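L-threonine dehydrogenase (Flavobacterium frigidimaris, PDB 2YY7) binds NAD in a Rossmann-type fold and probably catalyses the NAD-dependent oxidation of L-threonine at its 3-hydroxyl group. Local coordinates at residues R166-P171 against D221-I226; P171-W176 against M214-A219; G183-A188 against T209-M214. All blocks are in the same frame, centred on the assembly; numbering follows the deposited sequence.

Contact 1. Residues R166-P171 against D221-I226; sequences RSIRYP and DATINI. With NAD (nicotinamide-adenine-dinucleotide), chain E.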
loop_
_atom_site.group_PDB
_atom_site.type_symbol
_atom_site.label_atom_id
_atom_site.label_comp_id
_atom_site.label_asym_id
_atom_site.label_seq_id
_atom_site.Cartn_x
_atom_site.Cartn_y
_atom_site.Cartn_z
ATOM N N ARG A 166 -13.798 -7.077 -8.695
ATOM C CA ARG A 166 -14.670 -6.608 -7.631
ATOM C C ARG A 166 -14.172 -7.087 -6.280
ATOM O O ARG A 166 -13.680 -8.210 -6.154
ATOM C CB ARG A 166 -16.087 -7.105 -7.906
ATOM C CG ARG A 166 -16.476 -6.878 -9.364
ATOM C CD ARG A 166 -17.904 -7.265 -9.700
ATOM N NE ARG A 166 -18.148 -7.064 -11.126
ATOM C CZ ARG A 166 -19.335 -7.152 -11.715
ATOM N NH1 ARG A 166 -20.415 -7.442 -11.005
ATOM N NH2 ARG A 166 -19.438 -6.951 -13.024
ATOM N N SER A 167 -14.311 -6.237 -5.267
ATOM C CA SER A 167 -13.833 -6.567 -3.932
ATOM C C SER A 167 -14.666 -5.994 -2.792
ATOM O O SER A 167 -15.365 -4.994 -2.950
ATOM C CB SER A 167 -12.392 -6.069 -3.776
ATOM O OG SER A 167 -11.863 -6.406 -2.502
ATOM N N ILE A 168 -14.585 -6.656 -1.642
ATOM C CA ILE A 168 -15.259 -6.203 -0.438
ATOM C C ILE A 168 -14.329 -6.421 0.756
ATOM O O ILE A 168 -13.566 -7.392 0.807
ATOM C CB ILE A 168 -16.618 -6.932 -0.192
ATOM C CG1 ILE A 168 -16.432 -8.443 -0.205
ATOM C CG2 ILE A 168 -17.632 -6.525 -1.258
ATOM C CD1 ILE A 168 -17.754 -9.200 -0.137
ATOM N N ARG A 169 -14.377 -5.494 1.700
ATOM C CA ARG A 169 -13.556 -5.577 2.895
ATOM C C ARG A 169 -14.338 -6.346 3.961
ATOM O O ARG A 169 -14.997 -5.746 4.810
ATOM C CB ARG A 169 -13.210 -4.160 3.382
ATOM C CG ARG A 169 -12.357 -3.345 2.399
ATOM C CD ARG A 169 -12.366 -1.847 2.755
ATOM N NE ARG A 169 -11.532 -1.046 1.856
ATOM C CZ ARG A 169 -11.705 0.256 1.634
ATOM N NH1 ARG A 169 -12.683 0.917 2.244
ATOM N NH2 ARG A 169 -10.911 0.899 0.787
ATOM N N TYR A 170 -14.282 -7.679 3.909
ATOM C CA TYR A 170 -15.003 -8.501 4.889
ATOM C C TYR A 170 -14.623 -8.171 6.332
ATOM O O TYR A 170 -13.447 -7.972 6.639
ATOM C CB TYR A 170 -14.676 -9.993 4.758
ATOM C CG TYR A 170 -15.029 -10.737 3.488
ATOM C CD1 TYR A 170 -16.329 -10.750 2.977
ATOM C CD2 TYR A 170 -14.073 -11.535 2.867
ATOM C CE1 TYR A 170 -16.657 -11.556 1.868
ATOM C CE2 TYR A 170 -14.388 -12.333 1.776
ATOM C CZ TYR A 170 -15.673 -12.342 1.280
ATOM O OH TYR A 170 -15.946 -13.148 0.195
ATOM N N PRO A 171 -15.613 -8.091 7.234
ATOM C CA PRO A 171 -15.245 -7.816 8.624
ATOM C C PRO A 171 -14.898 -9.207 9.184
ATOM O O PRO A 171 -14.718 -10.143 8.406
ATOM C CB PRO A 171 -16.528 -7.230 9.220
ATOM C CG PRO A 171 -17.607 -7.825 8.396
ATOM C CD PRO A 171 -17.038 -7.800 6.998
ATOM N N ASP A 221 -23.455 -14.222 0.614
ATOM C CA ASP A 221 -24.453 -13.525 -0.194
ATOM C C ASP A 221 -23.838 -12.259 -0.784
ATOM O O ASP A 221 -24.051 -11.937 -1.952
ATOM C CB ASP A 221 -25.673 -13.175 0.664
ATOM C CG ASP A 221 -26.561 -14.384 0.940
ATOM O OD1 ASP A 221 -27.435 -14.297 1.826
ATOM O OD2 ASP A 221 -26.385 -15.418 0.261
ATOM N N ALA A 222 -23.059 -11.553 0.029
ATOM C CA ALA A 222 -22.404 -10.328 -0.409
ATOM C C ALA A 222 -21.484 -10.619 -1.583
ATOM O O ALA A 222 -21.524 -9.929 -2.603
ATOM C CB ALA A 222 -21.603 -9.723 0.746
ATOM N N THR A 223 -20.655 -11.645 -1.425
ATOM C CA THR A 223 -19.706 -12.045 -2.457
ATOM C C THR A 223 -20.393 -12.362 -3.778
ATOM O O THR A 223 -19.997 -11.865 -4.830
ATOM C CB THR A 223 -18.900 -13.284 -2.010
ATOM O OG1 THR A 223 -18.222 -12.990 -0.782
ATOM C CG2 THR A 223 -17.876 -13.672 -3.072
ATOM N N ILE A 224 -21.427 -13.191 -3.719
ATOM C CA ILE A 224 -22.159 -13.574 -4.917
ATOM C C ILE A 224 -22.923 -12.412 -5.542
ATOM O O ILE A 224 -22.928 -12.251 -6.761
ATOM C CB ILE A 224 -23.150 -14.719 -4.604
ATOM C CG1 ILE A 224 -22.367 -15.956 -4.150
ATOM C CG2 ILE A 224 -24.017 -15.024 -5.819
ATOM C CD1 ILE A 224 -23.240 -17.111 -3.731
ATOM N N ASN A 225 -23.571 -11.603 -4.712
ATOM C CA ASN A 225 -24.346 -10.482 -5.222
ATOM C C ASN A 225 -23.523 -9.396 -5.910
ATOM O O ASN A 225 -23.936 -8.885 -6.949
ATOM C CB ASN A 225 -25.201 -9.875 -4.110
ATOM C CG ASN A 225 -26.351 -10.785 -3.705
ATOM O OD1 ASN A 225 -26.746 -11.668 -4.466
ATOM N ND2 ASN A 225 -26.898 -10.568 -2.516
ATOM N N ILE A 226 -22.367 -9.039 -5.354
ATOM C CA ILE A 226 -21.552 -8.010 -5.993
ATOM C C ILE A 226 -21.017 -8.530 -7.327
ATOM O O ILE A 226 -20.842 -7.769 -8.281
ATOM C CB ILE A 226 -20.363 -7.559 -5.094
ATOM C CG1 ILE A 226 -19.671 -6.349 -5.738
ATOM C CG2 ILE A 226 -19.372 -8.696 -4.911
ATOM C CD1 ILE A 226 -18.612 -5.686 -4.870
HETATM P PA NAD E . -8.516 -19.727 5.150
HETATM O O1A NAD E . -9.537 -20.427 5.979
HETATM O O2A NAD E . -7.173 -19.589 5.771
HETATM O O5B NAD E . -8.456 -20.341 3.692
HETATM C C5B NAD E . -7.360 -20.124 2.850
HETATM C C4B NAD E . -7.251 -21.267 1.872
HETATM O O4B NAD E . -6.246 -20.923 0.916
HETATM C C3B NAD E . -6.836 -22.587 2.565
HETATM O O3B NAD E . -7.734 -23.661 2.239
HETATM C C2B NAD E . -5.396 -22.794 2.078
HETATM O O2B NAD E . -5.049 -24.164 1.974
HETATM C C1B NAD E . -5.424 -22.072 0.722
HETATM N N9A NAD E . -4.082 -21.732 0.230
HETATM C C8A NAD E . -3.032 -21.211 0.986
HETATM N N7A NAD E . -1.972 -21.064 0.176
HETATM C C5A NAD E . -2.348 -21.459 -1.060
HETATM C C6A NAD E . -1.639 -21.547 -2.248
HETATM N N6A NAD E . -0.353 -21.274 -2.281
HETATM N N1A NAD E . -2.269 -22.024 -3.368
HETATM C C2A NAD E . -3.600 -22.413 -3.329
HETATM N N3A NAD E . -4.316 -22.361 -2.148
HETATM C C4A NAD E . -3.668 -21.890 -1.033
HETATM O O3 NAD E . -8.997 -18.218 4.886
HETATM P PN NAD E . -10.500 -17.632 4.710
HETATM O O1N NAD E . -11.356 -18.512 3.846
HETATM O O2N NAD E . -10.918 -17.180 6.065
HETATM O O5D NAD E . -10.195 -16.276 3.871
HETATM C C5D NAD E . -10.261 -16.268 2.438
HETATM C C4D NAD E . -10.016 -14.816 1.940
HETATM O O4D NAD E . -10.898 -13.925 2.598
HETATM C C3D NAD E . -8.614 -14.287 2.258
HETATM O O3D NAD E . -8.214 -13.409 1.210
HETATM C C2D NAD E . -8.823 -13.450 3.497
HETATM O O2D NAD E . -7.755 -12.540 3.610
HETATM C C1D NAD E . -10.200 -12.837 3.242
HETATM N N1N NAD E . -10.815 -12.414 4.521
HETATM C C2N NAD E . -11.230 -13.366 5.431
HETATM C C3N NAD E . -11.806 -12.960 6.630
HETATM C C7N NAD E . -12.375 -13.971 7.588
HETATM O O7N NAD E . -12.852 -13.452 8.780
HETATM N N7N NAD E . -12.375 -15.291 7.330
HETATM C C4N NAD E . -11.942 -11.590 6.923
HETATM C C5N NAD E . -11.540 -10.639 5.980
HETATM C C6N NAD E . -10.961 -11.050 4.796
#

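Contact 2. Residues P171-W176 against M214-A219; sequences PGLISW and MYMDDA. With NAD (nicotinamide-adenine-dinucleotide), chain E.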
loop_
_atom_site.group_PDB
_atom_site.type_symbol
_atom_site.label_atom_id
_atom_site.label_comp_id
_atom_site.label_asym_id
_atom_site.label_seq_id
_atom_site.Cartn_x
_atom_site.Cartn_y
_atom_site.Cartn_z
ATOM N N PRO A 171 -15.613 -8.091 7.234
ATOM C CA PRO A 171 -15.245 -7.816 8.624
ATOM C C PRO A 171 -14.898 -9.207 9.184
ATOM O O PRO A 171 -14.718 -10.143 8.406
ATOM C CB PRO A 171 -16.528 -7.230 9.220
ATOM C CG PRO A 171 -17.607 -7.825 8.396
ATOM C CD PRO A 171 -17.038 -7.800 6.998
ATOM N N GLY A 172 -14.782 -9.359 10.499
ATOM C CA GLY A 172 -14.476 -10.677 11.043
ATOM C C GLY A 172 -15.613 -11.636 10.714
ATOM O O GLY A 172 -16.768 -11.336 11.016
ATOM N N LEU A 173 -15.301 -12.782 10.109
ATOM C CA LEU A 173 -16.340 -13.747 9.728
ATOM C C LEU A 173 -16.515 -14.926 10.683
ATOM O O LEU A 173 -15.548 -15.460 11.225
ATOM C CB LEU A 173 -16.080 -14.279 8.311
ATOM C CG LEU A 173 -16.019 -13.265 7.168
ATOM C CD1 LEU A 173 -16.047 -14.014 5.840
ATOM C CD2 LEU A 173 -17.195 -12.299 7.247
ATOM N N ILE A 174 -17.766 -15.346 10.851
ATOM C CA ILE A 174 -18.118 -16.435 11.755
ATOM C C ILE A 174 -18.825 -17.582 11.027
ATOM O O ILE A 174 -19.799 -17.361 10.309
ATOM C CB ILE A 174 -19.023 -15.886 12.879
ATOM C CG1 ILE A 174 -18.280 -14.758 13.611
ATOM C CG2 ILE A 174 -19.407 -16.999 13.851
ATOM C CD1 ILE A 174 -19.185 -13.753 14.307
ATOM N N SER A 175 -18.335 -18.804 11.209
ATOM C CA SER A 175 -18.940 -19.957 10.548
ATOM C C SER A 175 -18.863 -21.225 11.391
ATOM O O SER A 175 -18.115 -21.295 12.365
ATOM C CB SER A 175 -18.265 -20.215 9.202
ATOM O OG SER A 175 -16.931 -20.644 9.396
ATOM N N TRP A 176 -19.632 -22.230 10.977
ATOM C CA TRP A 176 -19.715 -23.516 11.665
ATOM C C TRP A 176 -19.198 -24.704 10.848
ATOM O O TRP A 176 -18.938 -25.768 11.405
ATOM C CB TRP A 176 -21.175 -23.797 12.040
ATOM C CG TRP A 176 -22.097 -23.708 10.850
ATOM C CD1 TRP A 176 -22.817 -22.616 10.447
ATOM C CD2 TRP A 176 -22.327 -24.723 9.865
ATOM N NE1 TRP A 176 -23.478 -22.889 9.272
ATOM C CE2 TRP A 176 -23.193 -24.175 8.891
ATOM C CE3 TRP A 176 -21.883 -26.046 9.708
ATOM C CZ2 TRP A 176 -23.625 -24.903 7.775
ATOM C CZ3 TRP A 176 -22.316 -26.769 8.595
ATOM C CH2 TRP A 176 -23.177 -26.193 7.645
ATOM N N MET A 214 -19.452 -10.402 10.919
ATOM C CA MET A 214 -20.478 -10.815 9.973
ATOM C C MET A 214 -20.601 -12.335 9.955
ATOM O O MET A 214 -19.596 -13.048 10.018
ATOM C CB MET A 214 -20.140 -10.309 8.566
ATOM C CG MET A 214 -21.189 -10.660 7.515
ATOM S SD MET A 214 -20.795 -9.949 5.907
ATOM C CE MET A 214 -21.155 -8.199 6.223
ATOM N N TYR A 215 -21.832 -12.833 9.886
ATOM C CA TYR A 215 -22.061 -14.272 9.829
ATOM C C TYR A 215 -21.708 -14.703 8.405
ATOM O O TYR A 215 -21.962 -13.960 7.453
ATOM C CB TYR A 215 -23.531 -14.594 10.127
ATOM C CG TYR A 215 -23.786 -16.053 10.441
ATOM C CD1 TYR A 215 -25.030 -16.631 10.193
ATOM C CD2 TYR A 215 -22.794 -16.847 11.016
ATOM C CE1 TYR A 215 -25.281 -17.960 10.511
ATOM C CE2 TYR A 215 -23.037 -18.181 11.340
ATOM C CZ TYR A 215 -24.283 -18.729 11.084
ATOM O OH TYR A 215 -24.531 -20.041 11.392
ATOM N N MET A 216 -21.134 -15.895 8.252
ATOM C CA MET A 216 -20.723 -16.376 6.927
ATOM C C MET A 216 -21.813 -16.346 5.847
ATOM O O MET A 216 -21.536 -16.012 4.694
ATOM C CB MET A 216 -20.135 -17.791 7.035
ATOM C CG MET A 216 -19.455 -18.298 5.758
ATOM S SD MET A 216 -18.001 -17.326 5.270
ATOM C CE MET A 216 -16.800 -17.888 6.493
ATOM N N ASP A 217 -23.047 -16.698 6.200
ATOM C CA ASP A 217 -24.131 -16.681 5.210
ATOM C C ASP A 217 -24.235 -15.311 4.543
ATOM O O ASP A 217 -24.496 -15.203 3.345
ATOM C CB ASP A 217 -25.479 -17.009 5.861
ATOM C CG ASP A 217 -25.574 -18.452 6.322
ATOM O OD1 ASP A 217 -26.697 -18.896 6.624
ATOM O OD2 ASP A 217 -24.538 -19.139 6.389
ATOM N N ASP A 218 -24.043 -14.267 5.336
ATOM C CA ASP A 218 -24.113 -12.901 4.836
ATOM C C ASP A 218 -22.900 -12.610 3.960
ATOM O O ASP A 218 -23.027 -12.038 2.875
ATOM C CB ASP A 218 -24.168 -11.923 6.014
ATOM C CG ASP A 218 -25.563 -11.772 6.578
ATOM O OD1 ASP A 218 -25.694 -11.467 7.780
ATOM O OD2 ASP A 218 -26.535 -11.943 5.818
ATOM N N ALA A 219 -21.724 -13.010 4.435
ATOM C CA ALA A 219 -20.500 -12.786 3.682
ATOM C C ALA A 219 -20.609 -13.439 2.304
ATOM O O ALA A 219 -20.193 -12.859 1.306
ATOM C CB ALA A 219 -19.305 -13.348 4.443
HETATM P PA NAD E . -8.516 -19.727 5.150
HETATM O O1A NAD E . -9.537 -20.427 5.979
HETATM O O2A NAD E . -7.173 -19.589 5.771
HETATM O O5B NAD E . -8.456 -20.341 3.692
HETATM C C5B NAD E . -7.360 -20.124 2.850
HETATM C C4B NAD E . -7.251 -21.267 1.872
HETATM O O4B NAD E . -6.246 -20.923 0.916
HETATM C C3B NAD E . -6.836 -22.587 2.565
HETATM O O3B NAD E . -7.734 -23.661 2.239
HETATM C C2B NAD E . -5.396 -22.794 2.078
HETATM O O2B NAD E . -5.049 -24.164 1.974
HETATM C C1B NAD E . -5.424 -22.072 0.722
HETATM N N9A NAD E . -4.082 -21.732 0.230
HETATM C C8A NAD E . -3.032 -21.211 0.986
HETATM N N7A NAD E . -1.972 -21.064 0.176
HETATM C C5A NAD E . -2.348 -21.459 -1.060
HETATM C C6A NAD E . -1.639 -21.547 -2.248
HETATM N N6A NAD E . -0.353 -21.274 -2.281
HETATM N N1A NAD E . -2.269 -22.024 -3.368
HETATM C C2A NAD E . -3.600 -22.413 -3.329
HETATM N N3A NAD E . -4.316 -22.361 -2.148
HETATM C C4A NAD E . -3.668 -21.890 -1.033
HETATM O O3 NAD E . -8.997 -18.218 4.886
HETATM P PN NAD E . -10.500 -17.632 4.710
HETATM O O1N NAD E . -11.356 -18.512 3.846
HETATM O O2N NAD E . -10.918 -17.180 6.065
HETATM O O5D NAD E . -10.195 -16.276 3.871
HETATM C C5D NAD E . -10.261 -16.268 2.438
HETATM C C4D NAD E . -10.016 -14.816 1.940
HETATM O O4D NAD E . -10.898 -13.925 2.598
HETATM C C3D NAD E . -8.614 -14.287 2.258
HETATM O O3D NAD E . -8.214 -13.409 1.210
HETATM C C2D NAD E . -8.823 -13.450 3.497
HETATM O O2D NAD E . -7.755 -12.540 3.610
HETATM C C1D NAD E . -10.200 -12.837 3.242
HETATM N N1N NAD E . -10.815 -12.414 4.521
HETATM C C2N NAD E . -11.230 -13.366 5.431
HETATM C C3N NAD E . -11.806 -12.960 6.630
HETATM C C7N NAD E . -12.375 -13.971 7.588
HETATM O O7N NAD E . -12.852 -13.452 8.780
HETATM N N7N NAD E . -12.375 -15.291 7.330
HETATM C C4N NAD E . -11.942 -11.590 6.923
HETATM C C5N NAD E . -11.540 -10.639 5.980
HETATM C C6N NAD E . -10.961 -11.050 4.796
HETATM O O HOH W 1 -25.749 -21.117 8.412
#

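Contact 3. Residues G183-A188 against T209-M214; sequences GTTDYA and TKMPMM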
loop_
_atom_site.group_PDB
_atom_site.type_symbol
_atom_site.label_atom_id
_atom_site.label_comp_id
_atom_site.label_asym_id
_atom_site.label_seq_id
_atom_site.Cartn_x
_atom_site.Cartn_y
_atom_site.Cartn_z
ATOM N N GLY A 183 -7.324 -15.636 11.822
ATOM C CA GLY A 183 -7.569 -14.207 11.751
ATOM C C GLY A 183 -7.575 -13.701 13.180
ATOM O O GLY A 183 -7.449 -14.494 14.112
ATOM N N THR A 184 -7.718 -12.396 13.366
ATOM C CA THR A 184 -7.731 -11.827 14.710
ATOM C C THR A 184 -9.119 -11.922 15.338
ATOM O O THR A 184 -9.278 -11.792 16.552
ATOM C CB THR A 184 -7.287 -10.350 14.681
ATOM O OG1 THR A 184 -5.966 -10.261 14.134
ATOM C CG2 THR A 184 -7.284 -9.765 16.073
ATOM N N THR A 185 -10.123 -12.161 14.500
ATOM C CA THR A 185 -11.505 -12.264 14.951
ATOM C C THR A 185 -11.947 -13.709 15.187
ATOM O O THR A 185 -13.110 -13.965 15.502
ATOM C CB THR A 185 -12.449 -11.620 13.914
ATOM O OG1 THR A 185 -12.184 -12.170 12.617
ATOM C CG2 THR A 185 -12.234 -10.114 13.858
ATOM N N ASP A 186 -11.020 -14.651 15.046
ATOM C CA ASP A 186 -11.336 -16.066 15.210
ATOM C C ASP A 186 -11.956 -16.457 16.554
ATOM O O ASP A 186 -12.578 -17.516 16.660
ATOM C CB ASP A 186 -10.083 -16.909 14.953
ATOM C CG ASP A 186 -9.611 -16.837 13.504
ATOM O OD1 ASP A 186 -10.165 -16.034 12.718
ATOM O OD2 ASP A 186 -8.683 -17.587 13.151
ATOM N N TYR A 187 -11.808 -15.615 17.573
ATOM C CA TYR A 187 -12.378 -15.940 18.880
ATOM C C TYR A 187 -13.900 -16.065 18.801
ATOM O O TYR A 187 -14.501 -16.805 19.578
ATOM C CB TYR A 187 -12.021 -14.875 19.929
ATOM C CG TYR A 187 -13.039 -13.762 20.040
ATOM C CD1 TYR A 187 -12.938 -12.611 19.258
ATOM C CD2 TYR A 187 -14.141 -13.883 20.893
ATOM C CE1 TYR A 187 -13.910 -11.605 19.323
ATOM C CE2 TYR A 187 -15.121 -12.888 20.958
ATOM C CZ TYR A 187 -14.996 -11.755 20.171
ATOM O OH TYR A 187 -15.970 -10.779 20.220
ATOM N N ALA A 188 -14.514 -15.335 17.869
ATOM C CA ALA A 188 -15.969 -15.352 17.708
ATOM C C ALA A 188 -16.482 -16.689 17.172
ATOM O O ALA A 188 -17.688 -16.935 17.144
ATOM C CB ALA A 188 -16.412 -14.210 16.796
ATOM N N THR A 209 -13.405 -5.454 23.653
ATOM C CA THR A 209 -12.817 -5.232 22.334
ATOM C C THR A 209 -13.920 -5.301 21.277
ATOM O O THR A 209 -14.242 -6.377 20.765
ATOM C CB THR A 209 -11.742 -6.298 22.035
ATOM O OG1 THR A 209 -10.748 -6.266 23.065
ATOM C CG2 THR A 209 -11.073 -6.036 20.694
ATOM N N LYS A 210 -14.506 -4.147 20.967
ATOM C CA LYS A 210 -15.585 -4.064 19.990
ATOM C C LYS A 210 -15.039 -4.151 18.569
ATOM O O LYS A 210 -14.120 -3.422 18.203
ATOM C CB LYS A 210 -16.351 -2.754 20.186
ATOM C CG LYS A 210 -17.588 -2.590 19.325
ATOM C CD LYS A 210 -18.258 -1.263 19.641
ATOM C CE LYS A 210 -19.423 -0.989 18.712
ATOM N NZ LYS A 210 -20.419 -2.093 18.786
ATOM N N MET A 211 -15.608 -5.048 17.769
ATOM C CA MET A 211 -15.148 -5.229 16.396
ATOM C C MET A 211 -16.285 -5.453 15.417
ATOM O O MET A 211 -17.388 -5.839 15.808
ATOM C CB MET A 211 -14.208 -6.432 16.308
ATOM C CG MET A 211 -13.002 -6.365 17.228
ATOM S SD MET A 211 -12.004 -7.867 17.077
ATOM C CE MET A 211 -10.919 -7.390 15.743
ATOM N N PRO A 212 -16.025 -5.208 14.121
ATOM C CA PRO A 212 -17.012 -5.393 13.049
ATOM C C PRO A 212 -17.018 -6.884 12.716
ATOM O O PRO A 212 -15.963 -7.466 12.436
ATOM C CB PRO A 212 -16.441 -4.574 11.892
ATOM C CG PRO A 212 -15.507 -3.600 12.561
ATOM C CD PRO A 212 -14.871 -4.443 13.625
ATOM N N MET A 213 -18.197 -7.497 12.744
ATOM C CA MET A 213 -18.319 -8.922 12.459
ATOM C C MET A 213 -19.447 -9.194 11.474
ATOM O O MET A 213 -20.291 -8.330 11.228
ATOM C CB MET A 213 -18.592 -9.688 13.758
ATOM C CG MET A 213 -17.466 -9.619 14.783
ATOM S SD MET A 213 -16.198 -10.869 14.518
ATOM C CE MET A 213 -15.341 -10.818 16.101
ATOM N N MET A 214 -19.452 -10.402 10.919
ATOM C CA MET A 214 -20.478 -10.815 9.973
ATOM C C MET A 214 -20.601 -12.335 9.955
ATOM O O MET A 214 -19.596 -13.048 10.018
ATOM C CB MET A 214 -20.140 -10.309 8.566
ATOM C CG MET A 214 -21.189 -10.660 7.515
ATOM S SD MET A 214 -20.795 -9.949 5.907
ATOM C CE MET A 214 -21.155 -8.199 6.223
HETATM O O HOH W 2 -15.406 -8.353 19.215
#

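Contact 1. Residues R166-P171 against D221-I226
Two polar contacts join strand residues 166-171 to helix residues 221-226. At one end the extended side chain of Arg166 runs past Ile226. Arg166 NH1 donates to Ile226 O at 2.8 Å, with an N-H...O angle of 159°. The carbonyl oxygen lies almost in the guanidinium plane. NH1 also bonds Ala229 O, and NE forms a salt bridge with Asp164, so the guanidinium is held from several sides. At the other end Tyr170 OH and Thr223 OG1 form a very short hydrogen bond of 2.5 Å. The threonine oxygen sits at the edge of the tyrosine ring, in its plane. It also bonds Ala219 O, one turn back in the helix.

The short axes of strand 168-170 and helix 221-226 run antiparallel, at 177°. This is the packing of a helix on a largely parallel sheet in a Rossmann-type domain of the SDR kind.

Apolar contacts fill the middle. Ile168 CD1 reaches Ala222 CB at 4.0 Å. Ile168 CG2 meets Ile226 CD1 at 3.8 Å, the two side chains sliding past each other in opposite directions.

The cofactor lies beside Tyr170. Tyr170 CB is 3.4 Å from NAD C5N, and NAD C6N lies at the phenol ring edge.

Contact 2. Residues P171-W176 against M214-A219
Strand 164-174 and strand 211-215 run parallel here, as neighbours in the central sheet of the Rossmann-type fold. Leu173 pairs with Met214 and Ile174 with Tyr215. Met214 N donates to Gly172 O at 2.8 Å, and Ile174 N donates to Met214 O at 3.1 Å. A third bond, Met216 N to Ile174 O, carries the ladder into the first turn of helix 216-228. Tyr215 is the N-cap residue of that helix.

Leu173 and Met214 point to the same face of the sheet. Leu173 has CG anti to its carbonyl carbon (chi1 -59°). This turns both methyls toward the helix, where Leu173 CD1 meets Ala219 CB at 3.6 Å and CD2 lies alongside Met214 CB. Met216 crosses Leu173 at about a right angle. Its chain bends at chi2 and chi3, so SD and CE come up against Leu173 CD1. Ser175 CB rests on Met216 CB, while its OG bonds Gln13. Pro171 CG packs on Met214 CB at 3.6 Å. The backbone of Leu173 serves the cofactor: its N donates to the carboxamide oxygen NAD O7N at 2.9 Å. Leu173 CB is also 3.4 Å from NAD O7N, so the side chain lies between the carboxamide and the helix.

Ile174 and Tyr215 point to the other face, where helix 300-311 covers them both. Trp176 crosses Tyr215 obliquely, and Tyr215 OH sits at the edge of the indole, near its plane. That hydroxyl bonds Asp306. A water bridges Trp176 and Asp217, accepting from Trp176 NE1 at 3.0 Å and hydrogen-bonded to Asp217 OD1.

Contact 3. Residues G183-A188 against T209-M214
This is a buried apolar contact between the start of helix 187-197 with its leading loop and strand 211-215. Two methionine tips carry it. Met213 bends at chi2 (-86°), and its CE packs among Tyr187, Ala188 and Thr185. Met213 CE is 3.6 Å from Tyr187 CE1 and 3.6 Å from Ala188 CB. It also lies against Thr185 CB, with SD close behind. Met211 bends at its last torsion and sets CE 3.6 Å from Thr185 CG2.

Both methionines point from the same side of the strand, as alternate residues do. The strand belongs to the central sheet of the Rossmann-type fold and pairs antiparallel with strand 245-247. An alanine in place of Met213 would remove CG, SD and CE, and would probably loosen the packing of Thr185, Tyr187 and Ala188 against the strand.

One water links the two segments. It accepts from Tyr187 OH at 2.7 Å and donates to Thr209 O. It lies in the plane of the phenol ring, at its edge. Thr185 OG1 is hydrogen-bonded to a bound glycerol, probably from the crystallisation liquor, and the Thr185 side chain is about 4 Å from NAD at the nearest atoms.

In the fold
Of the parts involved, strand 164-174 comes first and supplies one side of contacts 1 and 2, which share Pro171. The chain then passes through residues 183-188 and helix 187-197, and returns at 209-214. There contact 3 closes the smallest loop. Strand 211-215 runs on through Met214, common to contacts 2 and 3, and contact 2 closes the next loop. Helix 216-228 follows, and its residues 221-226 close the outermost loop at contact 1. The three loops nest and none cross. Contact 2 pairs the two strands; contact 1 packs strand 164-174 on helix 216-228, and contact 3 packs strand 211-215 on the start of helix 187-197. Contacts 1 and 2 both touch NAD.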